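Local atomic coordinates of conserved domain protein (Bacillus anthracis, PDB entry 3FBQ), a protein that is of unknown function but is built mainly of antiparallel beta sheets, part of it belonging to a family of the immunoglobulin-like E-set clan. Residues Q182-S185 against K186-K190. Residues are numbered along the deposited sequence; the frame is centred on the assembly and turned at random.
Sequences QEVS and KGARK
S185 caps the short helix 186-191 just where strand 175-184 ends: its OG accepts from A188 N at 3.0 Å along a nearly straight bond (177°), the classic N-cap arrangement. With chi1 at 73°, OG stands between the backbone N and the carbonyl carbon of its own residue, which turns it toward the first turn of the helix, and the methyl of A188 lies beside it, CB 3.5 Å from OG. The helix starts nearly at right angles to the strand, 88° between the two short axes. R189 reaches back across this corner. Its chain, extended from CG to NE, passes obliquely over V184, whose CG1 meets R189 CG at 3.7 Å, and NE then donates to V184 O at 3.1 Å. The carbonyl oxygen lies near the guanidinium plane, at its edge, whereas NE sits well above the carbonyl plane. V184 CG1, anti to the backbone N, thus lies against A188 CB (3.8 Å) as well as R189 CG. Beyond NE, the guanidinium makes a salt bridge through NH2 with D220, which ties the helix to the loop ahead of strand 224-231, the sheet neighbour of 175-184. Y222 of that loop touches both V184 and R189, while I162 of strand 162-171, the sheet neighbour on the other side, packs against V184 and A188.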
loop_
_atom_site.group_PDB
_atom_site.type_symbol
_atom_site.label_atom_id
_atom_site.label_comp_id
_atom_site.label_asym_id
_atom_site.label_seq_id
_atom_site.Cartn_x
_atom_site.Cartn_y
_atom_site.Cartn_z
ATOM N N GLN A 182 -5.778 30.697 3.006
ATOM C CA GLN A 182 -4.752 31.696 2.787
ATOM C C GLN A 182 -4.887 32.074 1.353
ATOM O O GLN A 182 -5.208 31.221 0.523
ATOM C CB GLN A 182 -3.340 31.143 3.066
ATOM C CG GLN A 182 -2.969 29.831 2.389
ATOM C CD GLN A 182 -1.556 29.331 2.758
ATOM O OE1 GLN A 182 -0.678 29.123 1.879
ATOM N NE2 GLN A 182 -1.339 29.102 4.050
ATOM N N GLU A 183 -4.687 33.375 1.099
ATOM C CA GLU A 183 -4.439 33.940 -0.240
ATOM C C GLU A 183 -3.074 34.657 -0.341
ATOM O O GLU A 183 -2.645 35.328 0.602
ATOM C CB GLU A 183 -5.564 34.868 -0.623
ATOM C CG GLU A 183 -6.853 34.135 -0.891
ATOM C CD GLU A 183 -8.057 35.064 -0.805
ATOM O OE1 GLU A 183 -7.970 36.190 -1.354
ATOM O OE2 GLU A 183 -9.082 34.685 -0.182
ATOM N N VAL A 184 -2.397 34.466 -1.477
ATOM C CA VAL A 184 -1.073 35.032 -1.764
ATOM C C VAL A 184 -1.114 35.837 -3.105
ATOM O O VAL A 184 -1.612 35.346 -4.142
ATOM C CB VAL A 184 -0.018 33.904 -1.864
ATOM C CG1 VAL A 184 1.387 34.461 -1.821
ATOM C CG2 VAL A 184 -0.189 32.928 -0.742
ATOM N N SER A 185 -0.591 37.069 -3.075
ATOM C CA SER A 185 -0.635 37.966 -4.237
ATOM C C SER A 185 0.455 37.652 -5.235
ATOM O O SER A 185 1.471 37.039 -4.871
ATOM C CB SER A 185 -0.417 39.406 -3.793
ATOM O OG SER A 185 0.950 39.567 -3.444
ATOM N N LYS A 186 0.282 38.133 -6.476
ATOM C CA LYS A 186 1.356 38.033 -7.488
ATOM C C LYS A 186 2.684 38.597 -6.952
ATOM O O LYS A 186 3.711 37.948 -7.102
ATOM C CB LYS A 186 0.956 38.579 -8.880
ATOM C CG LYS A 186 0.751 40.097 -8.991
ATOM C CD LYS A 186 2.035 40.876 -9.468
ATOM C CE LYS A 186 2.011 42.383 -9.095
ATOM N NZ LYS A 186 2.077 43.242 -10.324
ATOM N N GLY A 187 2.663 39.754 -6.282
ATOM C CA GLY A 187 3.853 40.255 -5.596
ATOM C C GLY A 187 4.517 39.160 -4.769
ATOM O O GLY A 187 5.615 38.684 -5.101
ATOM N N ALA A 188 3.802 38.718 -3.725
ATOM C CA ALA A 188 4.314 37.806 -2.712
ATOM C C ALA A 188 4.714 36.415 -3.250
ATOM O O ALA A 188 5.770 35.859 -2.858
ATOM C CB ALA A 188 3.319 37.686 -1.643
ATOM N N ARG A 189 3.894 35.860 -4.146
ATOM C CA ARG A 189 4.186 34.518 -4.711
ATOM C C ARG A 189 5.596 34.487 -5.268
ATOM O O ARG A 189 6.272 33.440 -5.258
ATOM C CB ARG A 189 3.234 34.132 -5.851
ATOM C CG ARG A 189 1.783 34.240 -5.531
ATOM C CD ARG A 189 0.983 33.457 -6.507
ATOM N NE ARG A 189 -0.303 33.178 -5.915
ATOM C CZ ARG A 189 -1.117 32.189 -6.261
ATOM N NH1 ARG A 189 -0.792 31.336 -7.232
ATOM N NH2 ARG A 189 -2.268 32.047 -5.607
ATOM N N LYS A 190 6.027 35.660 -5.735
ATOM C CA LYS A 190 7.235 35.762 -6.500
ATOM C C LYS A 190 8.463 35.666 -5.633
ATOM O O LYS A 190 9.470 35.087 -6.051
ATOM C CB LYS A 190 7.227 37.018 -7.357
ATOM C CG LYS A 190 6.324 36.862 -8.580
ATOM C CD LYS A 190 6.816 37.691 -9.788
ATOM C CE LYS A 190 6.686 39.200 -9.586
ATOM N NZ LYS A 190 5.279 39.652 -9.739
#